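Local atomic coordinates of type II restriction enzyme AgeI (Thalassobius gelatinovorus, PDB entry 5DWA), a protein that recognises the double-stranded DNA sequence 5'-ACCGGT-3' and cleaves it after the A, leaving fragments with terminal 5'-phosphates. Residues L3-G8 against L71-I76; V15-V20 against P63-H68; Y25-D30 against T55-D60. All blocks are in the same frame, centred on the assembly; numbering follows the deposited sequence.

Interaction 1 of 3, residues L3-G8 against L71-I76. With nucleotides of chain C.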
loop_
_atom_site.group_PDB
_atom_site.type_symbol
_atom_site.label_atom_id
_atom_site.label_comp_id
_atom_site.label_asym_id
_atom_site.label_seq_id
_atom_site.Cartn_x
_atom_site.Cartn_y
_atom_site.Cartn_z
ATOM N N LEU A 3 2.493 26.987 -13.290
ATOM C CA LEU A 3 2.881 26.726 -11.912
ATOM C C LEU A 3 4.381 26.539 -11.786
ATOM O O LEU A 3 4.986 25.814 -12.569
ATOM C CB LEU A 3 2.165 25.485 -11.380
ATOM C CG LEU A 3 0.985 25.716 -10.442
ATOM C CD1 LEU A 3 0.419 24.377 -9.996
ATOM C CD2 LEU A 3 1.407 26.546 -9.244
ATOM N N ASP A 4 4.976 27.192 -10.795
ATOM C CA ASP A 4 6.388 27.004 -10.504
ATOM C C ASP A 4 6.522 26.140 -9.263
ATOM O O ASP A 4 6.088 26.521 -8.177
ATOM C CB ASP A 4 7.088 28.349 -10.307
ATOM C CG ASP A 4 6.914 29.269 -11.493
ATOM O OD1 ASP A 4 6.849 28.764 -12.634
ATOM O OD2 ASP A 4 6.833 30.500 -11.284
ATOM N N LEU A 5 7.116 24.965 -9.425
ATOM C CA LEU A 5 7.190 24.006 -8.332
ATOM C C LEU A 5 8.598 23.892 -7.785
ATOM O O LEU A 5 9.535 23.596 -8.521
ATOM C CB LEU A 5 6.697 22.634 -8.791
ATOM C CG LEU A 5 5.312 22.613 -9.442
ATOM C CD1 LEU A 5 4.913 21.187 -9.784
ATOM C CD2 LEU A 5 4.275 23.293 -8.559
ATOM N N ASP A 6 8.734 24.127 -6.485
ATOM C CA ASP A 6 10.021 24.007 -5.819
ATOM C C ASP A 6 10.282 22.553 -5.460
ATOM O O ASP A 6 9.643 22.002 -4.563
ATOM C CB ASP A 6 10.061 24.882 -4.567
ATOM C CG ASP A 6 11.475 25.253 -4.152
ATOM O OD1 ASP A 6 12.406 24.451 -4.378
ATOM O OD2 ASP A 6 11.651 26.359 -3.600
ATOM N N PHE A 7 11.221 21.931 -6.166
ATOM C CA PHE A 7 11.615 20.562 -5.860
ATOM C C PHE A 7 12.789 20.558 -4.885
ATOM O O PHE A 7 13.371 19.511 -4.608
ATOM C CB PHE A 7 11.979 19.793 -7.141
ATOM C CG PHE A 7 10.788 19.233 -7.881
ATOM C CD1 PHE A 7 10.943 18.191 -8.785
ATOM C CD2 PHE A 7 9.518 19.746 -7.671
ATOM C CE1 PHE A 7 9.855 17.674 -9.460
ATOM C CE2 PHE A 7 8.424 19.230 -8.345
ATOM C CZ PHE A 7 8.596 18.193 -9.240
ATOM N N GLY A 8 13.128 21.734 -4.364
ATOM C CA GLY A 8 14.214 21.871 -3.413
ATOM C C GLY A 8 15.580 21.940 -4.067
ATOM O O GLY A 8 15.733 21.598 -5.236
ATOM N N LEU A 71 -2.934 21.851 -3.554
ATOM C CA LEU A 71 -3.043 21.504 -2.135
ATOM C C LEU A 71 -1.869 20.655 -1.638
ATOM O O LEU A 71 -1.268 20.963 -0.618
ATOM C CB LEU A 71 -4.373 20.780 -1.855
ATOM C CG LEU A 71 -5.662 21.564 -2.141
ATOM C CD1 LEU A 71 -6.903 20.786 -1.688
ATOM C CD2 LEU A 71 -5.626 22.952 -1.486
ATOM N N TYR A 72 -1.536 19.598 -2.378
ATOM C CA TYR A 72 -0.375 18.768 -2.055
ATOM C C TYR A 72 0.899 19.574 -1.905
ATOM O O TYR A 72 1.632 19.437 -0.930
ATOM C CB TYR A 72 -0.198 17.735 -3.158
ATOM C CG TYR A 72 1.025 16.847 -3.115
ATOM C CD1 TYR A 72 1.364 16.118 -1.978
ATOM C CD2 TYR A 72 1.780 16.653 -4.264
ATOM C CE1 TYR A 72 2.459 15.264 -1.976
ATOM C CE2 TYR A 72 2.863 15.814 -4.268
ATOM C CZ TYR A 72 3.193 15.112 -3.140
ATOM O OH TYR A 72 4.272 14.260 -3.190
ATOM N N ARG A 73 1.154 20.416 -2.899
ATOM C CA ARG A 73 2.393 21.180 -2.943
ATOM C C ARG A 73 2.479 22.191 -1.817
ATOM O O ARG A 73 3.520 22.334 -1.173
ATOM C CB ARG A 73 2.526 21.892 -4.287
ATOM C CG ARG A 73 2.742 20.952 -5.443
ATOM C CD ARG A 73 4.015 20.142 -5.283
ATOM N NE ARG A 73 4.116 19.143 -6.339
ATOM C CZ ARG A 73 5.109 18.270 -6.462
ATOM N NH1 ARG A 73 6.108 18.258 -5.591
ATOM N NH2 ARG A 73 5.095 17.401 -7.456
ATOM N N ILE A 74 1.384 22.901 -1.589
ATOM C CA ILE A 74 1.339 23.880 -0.519
ATOM C C ILE A 74 1.501 23.189 0.837
ATOM O O ILE A 74 2.238 23.660 1.698
ATOM C CB ILE A 74 0.028 24.694 -0.556
ATOM C CG1 ILE A 74 0.007 25.586 -1.803
ATOM C CG2 ILE A 74 -0.108 25.540 0.688
ATOM C CD1 ILE A 74 -1.267 26.386 -1.981
ATOM N N TYR A 75 0.811 22.065 1.021
ATOM C CA TYR A 75 0.910 21.316 2.265
ATOM C C TYR A 75 2.354 20.883 2.530
ATOM O O TYR A 75 2.885 21.087 3.624
ATOM C CB TYR A 75 -0.028 20.104 2.224
ATOM C CG TYR A 75 -0.158 19.388 3.544
ATOM C CD1 TYR A 75 -1.183 19.714 4.423
ATOM C CD2 TYR A 75 0.731 18.382 3.914
ATOM C CE1 TYR A 75 -1.319 19.077 5.635
ATOM C CE2 TYR A 75 0.600 17.721 5.130
ATOM C CZ TYR A 75 -0.433 18.077 5.987
ATOM O OH TYR A 75 -0.598 17.455 7.202
ATOM N N ILE A 76 2.989 20.293 1.523
ATOM C CA ILE A 76 4.380 19.865 1.642
ATOM C C ILE A 76 5.327 21.025 1.989
ATOM O O ILE A 76 6.262 20.849 2.775
ATOM C CB ILE A 76 4.847 19.172 0.333
ATOM C CG1 ILE A 76 4.086 17.860 0.128
ATOM C CG2 ILE A 76 6.356 18.930 0.344
ATOM C CD1 ILE A 76 4.236 16.883 1.265
ATOM P P DG C 8 5.022 12.230 -6.286
ATOM O OP1 DG C 8 4.790 13.552 -5.652
ATOM O OP2 DG C 8 4.373 11.931 -7.584
ATOM O "O5'" DG C 8 6.589 12.049 -6.409
ATOM C "C5'" DG C 8 7.381 12.224 -5.236
ATOM C "C4'" DG C 8 8.531 11.238 -5.203
ATOM O "O4'" DG C 8 8.029 9.887 -5.020
ATOM C "C3'" DG C 8 9.382 11.211 -6.449
ATOM O "O3'" DG C 8 10.727 11.076 -6.036
ATOM C "C2'" DG C 8 8.851 9.981 -7.221
ATOM C "C1'" DG C 8 8.445 9.047 -6.100
ATOM N N9 DG C 8 7.308 8.182 -6.395
ATOM C C8 DG C 8 6.128 8.534 -7.006
ATOM N N7 DG C 8 5.258 7.547 -7.061
ATOM C C5 DG C 8 5.893 6.507 -6.398
ATOM C C6 DG C 8 5.453 5.194 -6.140
ATOM O O6 DG C 8 4.362 4.695 -6.420
ATOM N N1 DG C 8 6.408 4.445 -5.457
ATOM C C2 DG C 8 7.645 4.909 -5.069
ATOM N N2 DG C 8 8.445 4.041 -4.407
ATOM N N3 DG C 8 8.067 6.139 -5.312
ATOM C C4 DG C 8 7.148 6.875 -5.982
ATOM P P DG C 7 -0.746 10.768 -3.326
ATOM O OP1 DG C 7 -1.049 12.204 -3.153
ATOM O OP2 DG C 7 -1.494 9.965 -4.303
ATOM O "O5'" DG C 7 0.793 10.644 -3.732
ATOM C "C5'" DG C 7 1.804 11.190 -2.919
ATOM C "C4'" DG C 7 3.161 10.739 -3.435
ATOM O "O4'" DG C 7 3.383 9.353 -3.073
ATOM C "C3'" DG C 7 3.310 10.787 -4.948
ATOM O "O3'" DG C 7 4.645 11.071 -5.250
ATOM C "C2'" DG C 7 2.938 9.360 -5.371
ATOM C "C1'" DG C 7 3.551 8.552 -4.244
ATOM N N9 DG C 7 2.869 7.304 -3.969
ATOM C C8 DG C 7 1.669 6.868 -4.484
ATOM N N7 DG C 7 1.281 5.730 -3.978
ATOM C C5 DG C 7 2.263 5.415 -3.051
ATOM C C6 DG C 7 2.384 4.303 -2.188
ATOM O O6 DG C 7 1.606 3.348 -2.053
ATOM N N1 DG C 7 3.528 4.375 -1.410
ATOM C C2 DG C 7 4.451 5.391 -1.459
ATOM N N2 DG C 7 5.490 5.287 -0.627
ATOM N N3 DG C 7 4.353 6.433 -2.265
ATOM C C4 DG C 7 3.239 6.381 -3.028
HETATM O O HOH W 1 7.389 20.179 -3.740
#
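At the DNA-facing side of this PD-(D/E)XK nuclease, strand 2-8 of the small two-stranded N-terminal sheet is met by Arg73 of helix 63-78 through Leu5 and Phe7. The CA atoms of Leu5 and Arg73 are 7.7 Å apart. A bend at chi2 (-61°) turns the arginine chain, which then runs straight, crossing the Leu5 side chain at about a right angle; Leu5 CD1 lies 4.1 Å from Arg73 NE, which is buried here with no hydrogen-bond partner in the model. Phe7 CE2 sits over one face of the guanidinium, 3.7 Å from Arg73 NH1, with ring and guanidinium planes 23° apart. Phe7 and Arg73 each have a second deposited conformer, so this placement describes one alternative. Tyr72 CE2 lies 4.0 Å above the opposite face of the Arg73 guanidinium plane. One water accepts from Arg73 NH1 and donates to Asp6 O, linking the segments indirectly. Tyr72 OH donates a 2.6 Å hydrogen bond to OP1 of DG8 of chain C, the phosphate oxygen lying near the ring plane. A leucine in place of Tyr72 would probably leave that phosphate without this donor and one guanidinium face without its aromatic cover. Behind the contact, Leu3 and Ile74 both touch Tyr25 of helix 22-36, Leu71 packs on helix 43-57, and Ile76 reaches helix 84-109.

Interaction 2 of 3, residues V15-V20 against P63-H68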
loop_
_atom_site.group_PDB
_atom_site.type_symbol
_atom_site.label_atom_id
_atom_site.label_comp_id
_atom_site.label_asym_id
_atom_site.label_seq_id
_atom_site.Cartn_x
_atom_site.Cartn_y
_atom_site.Cartn_z
ATOM N N VAL A 15 4.607 23.306 -14.527
ATOM C CA VAL A 15 3.505 22.547 -15.085
ATOM C C VAL A 15 2.371 23.539 -15.306
ATOM O O VAL A 15 2.225 24.503 -14.552
ATOM C CB VAL A 15 3.071 21.372 -14.160
ATOM C CG1 VAL A 15 2.465 21.894 -12.866
ATOM C CG2 VAL A 15 2.090 20.447 -14.883
ATOM N N MET A 16 1.576 23.330 -16.348
ATOM C CA MET A 16 0.462 24.233 -16.610
ATOM C C MET A 16 -0.774 23.828 -15.815
ATOM O O MET A 16 -1.169 22.662 -15.809
ATOM C CB MET A 16 0.142 24.276 -18.104
ATOM C CG MET A 16 1.281 24.821 -18.954
ATOM S SD MET A 16 1.759 26.497 -18.486
ATOM C CE MET A 16 0.224 27.368 -18.785
ATOM N N LEU A 17 -1.366 24.807 -15.141
ATOM C CA LEU A 17 -2.554 24.611 -14.330
ATOM C C LEU A 17 -3.704 25.370 -14.981
ATOM O O LEU A 17 -3.910 26.563 -14.722
ATOM C CB LEU A 17 -2.313 25.083 -12.896
ATOM C CG LEU A 17 -3.456 24.885 -11.902
ATOM C CD1 LEU A 17 -3.704 23.394 -11.680
ATOM C CD2 LEU A 17 -3.156 25.599 -10.588
ATOM N N ASP A 18 -4.432 24.667 -15.846
ATOM C CA ASP A 18 -5.496 25.255 -16.655
ATOM C C ASP A 18 -6.658 25.776 -15.825
ATOM O O ASP A 18 -7.044 25.166 -14.828
ATOM C CB ASP A 18 -6.017 24.226 -17.660
ATOM C CG ASP A 18 -4.918 23.650 -18.524
ATOM O OD1 ASP A 18 -4.097 24.436 -19.040
ATOM O OD2 ASP A 18 -4.873 22.412 -18.685
ATOM N N ASN A 19 -7.214 26.906 -16.261
ATOM C CA ASN A 19 -8.374 27.538 -15.628
ATOM C C ASN A 19 -8.169 27.871 -14.155
ATOM O O ASN A 19 -9.101 27.808 -13.350
ATOM C CB ASN A 19 -9.611 26.659 -15.812
ATOM C CG ASN A 19 -10.056 26.601 -17.258
ATOM O OD1 ASN A 19 -10.495 27.607 -17.822
ATOM N ND2 ASN A 19 -9.917 25.438 -17.877
ATOM N N VAL A 20 -6.935 28.226 -13.818
ATOM C CA VAL A 20 -6.614 28.809 -12.525
ATOM C C VAL A 20 -5.756 30.033 -12.778
ATOM O O VAL A 20 -4.705 29.932 -13.402
ATOM C CB VAL A 20 -5.854 27.833 -11.607
ATOM C CG1 VAL A 20 -5.522 28.502 -10.275
ATOM C CG2 VAL A 20 -6.664 26.566 -11.386
ATOM N N PRO A 63 -10.144 19.133 -11.029
ATOM C CA PRO A 63 -10.129 18.949 -9.575
ATOM C C PRO A 63 -8.910 18.155 -9.119
ATOM O O PRO A 63 -8.280 18.472 -8.115
ATOM C CB PRO A 63 -11.427 18.175 -9.308
ATOM C CG PRO A 63 -12.323 18.534 -10.456
ATOM C CD PRO A 63 -11.397 18.661 -11.638
ATOM N N SER A 64 -8.558 17.140 -9.891
ATOM C CA SER A 64 -7.400 16.320 -9.557
ATOM C C SER A 64 -6.115 17.154 -9.556
ATOM O O SER A 64 -5.234 16.932 -8.724
ATOM C CB SER A 64 -7.284 15.149 -10.529
ATOM O OG SER A 64 -6.297 14.227 -10.113
ATOM N N ASP A 65 -6.025 18.117 -10.472
ATOM C CA ASP A 65 -4.876 19.023 -10.515
ATOM C C ASP A 65 -4.875 19.986 -9.330
ATOM O O ASP A 65 -3.816 20.324 -8.810
ATOM C CB ASP A 65 -4.850 19.819 -11.828
ATOM C CG ASP A 65 -4.329 19.007 -13.000
ATOM O OD1 ASP A 65 -4.235 17.769 -12.889
ATOM O OD2 ASP A 65 -4.016 19.615 -14.042
ATOM N N LEU A 66 -6.054 20.417 -8.885
ATOM C CA LEU A 66 -6.108 21.280 -7.713
ATOM C C LEU A 66 -5.613 20.524 -6.491
ATOM O O LEU A 66 -4.927 21.075 -5.638
ATOM C CB LEU A 66 -7.520 21.803 -7.465
ATOM C CG LEU A 66 -8.066 22.793 -8.492
ATOM C CD1 LEU A 66 -9.514 23.115 -8.185
ATOM C CD2 LEU A 66 -7.222 24.064 -8.484
ATOM N N TRP A 67 -5.970 19.250 -6.402
ATOM C CA TRP A 67 -5.517 18.441 -5.281
ATOM C C TRP A 67 -4.012 18.212 -5.343
ATOM O O TRP A 67 -3.301 18.397 -4.356
ATOM C CB TRP A 67 -6.249 17.102 -5.280
ATOM C CG TRP A 67 -6.029 16.243 -4.087
ATOM C CD1 TRP A 67 -4.997 15.378 -3.862
ATOM C CD2 TRP A 67 -6.897 16.139 -2.959
ATOM N NE1 TRP A 67 -5.170 14.740 -2.649
ATOM C CE2 TRP A 67 -6.331 15.194 -2.080
ATOM C CE3 TRP A 67 -8.111 16.751 -2.615
ATOM C CZ2 TRP A 67 -6.942 14.853 -0.860
ATOM C CZ3 TRP A 67 -8.719 16.401 -1.416
ATOM C CH2 TRP A 67 -8.133 15.456 -0.553
ATOM N N HIS A 68 -3.539 17.796 -6.516
ATOM C CA HIS A 68 -2.174 17.317 -6.666
ATOM C C HIS A 68 -1.151 18.424 -6.867
ATOM O O HIS A 68 -0.057 18.346 -6.313
ATOM C CB HIS A 68 -2.097 16.331 -7.838
ATOM C CG HIS A 68 -0.732 15.763 -8.066
ATOM N ND1 HIS A 68 -0.030 15.097 -7.087
ATOM C CD2 HIS A 68 0.059 15.767 -9.164
ATOM C CE1 HIS A 68 1.139 14.715 -7.571
ATOM N NE2 HIS A 68 1.217 15.109 -8.830
HETATM O O HOH W 2 -4.475 21.716 -15.276
#
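Leu17, Asp65 and Leu66 have most of the buried surface where the chain leaving strand 11-16 passes the first turns of helix 63-78. Leu17 opens a type II beta turn that ends at Val20. Its CG stands anti to the backbone N (chi1 -177°), which carries the branched end to the helix, and CD1 comes to rest 3.8 Å from Asp65 CB. The two side chains run past each other in opposite directions, so the leucine meets the methylene of the aspartate and not its carboxylate. Leu66 is engaged from the other end of the turn: its CD2 lies 3.9 Å from Val20 CG2, the side chains meeting at a slant. The polar end of Asp65 is occupied otherwise. OD2 forms a salt bridge with Arg243, and OD1 is hydrogen-bonded to Asn211. A water accepts from Asp18 N at 3.0 Å; its other leg, to Asp65 OD2, is unusually short at 2.5 Å and doubtful in geometry. Asp18 OD2 stands 5.5 Å from Asp65 OD2, and the pairing with Arg243 probably offsets the like charges. With no direct hydrogen bond between the segments, the contact combines apolar touch with a possible water bridge, and the buried carboxylate is satisfied mainly from elsewhere in the chain.

Interaction 3 of 3, residues Y25-D30 against T55-D60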
loop_
_atom_site.group_PDB
_atom_site.type_symbol
_atom_site.label_atom_id
_atom_site.label_comp_id
_atom_site.label_asym_id
_atom_site.label_seq_id
_atom_site.Cartn_x
_atom_site.Cartn_y
_atom_site.Cartn_z
ATOM N N TYR A 25 -5.358 31.323 -7.482
ATOM C CA TYR A 25 -4.366 30.540 -6.751
ATOM C C TYR A 25 -4.068 31.187 -5.398
ATOM O O TYR A 25 -4.056 30.514 -4.366
ATOM C CB TYR A 25 -3.078 30.382 -7.577
ATOM C CG TYR A 25 -2.038 29.504 -6.914
ATOM C CD1 TYR A 25 -1.913 28.163 -7.245
ATOM C CD2 TYR A 25 -1.192 30.014 -5.936
ATOM C CE1 TYR A 25 -0.965 27.363 -6.633
ATOM C CE2 TYR A 25 -0.249 29.218 -5.315
ATOM C CZ TYR A 25 -0.141 27.894 -5.663
ATOM O OH TYR A 25 0.808 27.106 -5.046
ATOM N N GLN A 26 -3.835 32.496 -5.393
ATOM C CA GLN A 26 -3.562 33.188 -4.133
ATOM C C GLN A 26 -4.740 33.108 -3.169
ATOM O O GLN A 26 -4.549 32.991 -1.964
ATOM C CB GLN A 26 -3.190 34.654 -4.391
ATOM C CG GLN A 26 -2.580 35.349 -3.178
ATOM C CD GLN A 26 -1.243 34.747 -2.779
ATOM O OE1 GLN A 26 -0.316 34.685 -3.583
ATOM N NE2 GLN A 26 -1.141 34.295 -1.535
ATOM N N GLN A 27 -5.959 33.174 -3.702
ATOM C CA GLN A 27 -7.158 33.053 -2.873
ATOM C C GLN A 27 -7.189 31.693 -2.188
ATOM O O GLN A 27 -7.466 31.589 -0.993
ATOM C CB GLN A 27 -8.429 33.235 -3.706
ATOM C CG GLN A 27 -8.659 34.634 -4.244
ATOM C CD GLN A 27 -9.850 34.694 -5.179
ATOM O OE1 GLN A 27 -9.758 35.214 -6.291
ATOM N NE2 GLN A 27 -10.978 34.155 -4.734
ATOM N N ILE A 28 -6.903 30.651 -2.962
ATOM C CA ILE A 28 -6.882 29.300 -2.423
ATOM C C ILE A 28 -5.775 29.182 -1.381
ATOM O O ILE A 28 -5.981 28.636 -0.299
ATOM C CB ILE A 28 -6.676 28.262 -3.538
ATOM C CG1 ILE A 28 -7.875 28.263 -4.492
ATOM C CG2 ILE A 28 -6.467 26.865 -2.947
ATOM C CD1 ILE A 28 -7.630 27.544 -5.814
ATOM N N SER A 29 -4.603 29.713 -1.711
ATOM C CA SER A 29 -3.471 29.674 -0.796
ATOM C C SER A 29 -3.783 30.411 0.505
ATOM O O SER A 29 -3.478 29.919 1.590
ATOM C CB SER A 29 -2.229 30.273 -1.461
ATOM O OG SER A 29 -1.093 30.116 -0.631
ATOM N N ASP A 30 -4.404 31.582 0.394
ATOM C CA ASP A 30 -4.740 32.392 1.563
ATOM C C ASP A 30 -5.712 31.697 2.515
ATOM O O ASP A 30 -5.674 31.925 3.725
ATOM C CB ASP A 30 -5.333 33.741 1.139
ATOM C CG ASP A 30 -4.296 34.675 0.531
ATOM O OD1 ASP A 30 -3.087 34.388 0.651
ATOM O OD2 ASP A 30 -4.700 35.702 -0.057
ATOM N N THR A 55 -12.350 24.068 -5.454
ATOM C CA THR A 55 -13.137 23.684 -6.613
ATOM C C THR A 55 -14.293 24.642 -6.856
ATOM O O THR A 55 -14.815 24.717 -7.966
ATOM C CB THR A 55 -13.687 22.251 -6.479
ATOM O OG1 THR A 55 -14.348 22.102 -5.218
ATOM C CG2 THR A 55 -12.547 21.248 -6.574
ATOM N N GLU A 56 -14.689 25.377 -5.825
ATOM C CA GLU A 56 -15.717 26.387 -6.009
ATOM C C GLU A 56 -15.099 27.688 -6.528
ATOM O O GLU A 56 -15.711 28.387 -7.330
ATOM C CB GLU A 56 -16.489 26.598 -4.708
ATOM C CG GLU A 56 -17.430 25.424 -4.409
ATOM C CD GLU A 56 -18.144 25.539 -3.080
ATOM O OE1 GLU A 56 -17.963 26.561 -2.387
ATOM O OE2 GLU A 56 -18.894 24.604 -2.730
ATOM N N VAL A 57 -13.871 27.990 -6.109
ATOM C CA VAL A 57 -13.145 29.144 -6.643
ATOM C C VAL A 57 -12.775 28.918 -8.105
ATOM O O VAL A 57 -12.830 29.834 -8.926
ATOM C CB VAL A 57 -11.854 29.433 -5.841
ATOM C CG1 VAL A 57 -11.002 30.505 -6.530
ATOM C CG2 VAL A 57 -12.196 29.846 -4.430
ATOM N N CYS A 58 -12.395 27.684 -8.424
ATOM C CA CYS A 58 -11.969 27.327 -9.770
ATOM C C CYS A 58 -12.783 26.164 -10.318
ATOM O O CYS A 58 -12.278 25.045 -10.448
ATOM C CB CYS A 58 -10.481 26.976 -9.780
ATOM S SG CYS A 58 -9.427 28.342 -9.230
ATOM N N PRO A 59 -14.049 26.424 -10.662
ATOM C CA PRO A 59 -14.942 25.333 -11.068
ATOM C C PRO A 59 -14.600 24.701 -12.416
ATOM O O PRO A 59 -15.063 23.591 -12.690
ATOM C CB PRO A 59 -16.313 26.012 -11.124
ATOM C CG PRO A 59 -16.016 27.457 -11.370
ATOM C CD PRO A 59 -14.716 27.740 -10.686
ATOM N N ASP A 60 -13.811 25.380 -13.243
ATOM C CA ASP A 60 -13.457 24.835 -14.548
ATOM C C ASP A 60 -12.098 24.155 -14.532
ATOM O O ASP A 60 -11.682 23.551 -15.523
ATOM C CB ASP A 60 -13.479 25.936 -15.607
ATOM C CG ASP A 60 -14.870 26.484 -15.837
ATOM O OD1 ASP A 60 -15.845 25.722 -15.662
ATOM O OD2 ASP A 60 -14.990 27.675 -16.190
#
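Apolar contact dominates where Ile28 of helix 22-36 faces Val57 and Cys58, at the point where helix 43-57 ends; the nearest atom of the contact is about 14 Å from the bound DNA. The nearest CA atoms, those of Ile28 and Val57, are 7.6 Å apart. Ile28 serves both partners with one branch: its CG1 lies 4.4 Å from Val57 CG1, and its CD1 reaches 3.9 Å from Cys58 SG. That branch extends outward because CD1 is nearly anti to CA (chi2 165°). Cys58 is the first residue to leave helical torsions, and its sulfur also touches Val20, in the loop before helix 22-36. A mixed polar-apolar contact lies beside this one, at the more exposed edge. There Gln27 NE2 comes 4.1 Å from Val57 CG1, although Gln27 has two deposited conformers and this placement is only one of them. A side-chain hydrogen bond lies within helix 22-36: Gln26 NE2 donates to Asp30 OD1 over 2.9 Å, nearly straight at 165°, in the plane of the amide but from above that of the carboxylate. No hydrogen bond or salt bridge crosses between the segments, so they meet here through van der Waals contact, mainly apolar, with no polar link across.

The three contacts are nested along the chain: 25-30 with 55-60 closes the innermost loop, 15-20 with 63-68 encloses it, and 3-8 with 71-76 encloses both. Centres of interactions 1 and 2 are 12 Å apart, 2 and 3 about 10 Å, 1 and 3 about 16 Å. Interactions 1 and 2 share helix 63-78 and the two-stranded sheet, where Leu3 N lies 2.8 Å from Val15 O, a probable hydrogen bond. Interaction 3 adds helices 22-36 and 43-57, and Leu66 CD1 meets Thr55 CG2 at 3.9 Å. The N-terminal strands and helices thus pack against one another, in an arrangement that contacts DNA at interaction 1 and recedes from it toward interaction 3.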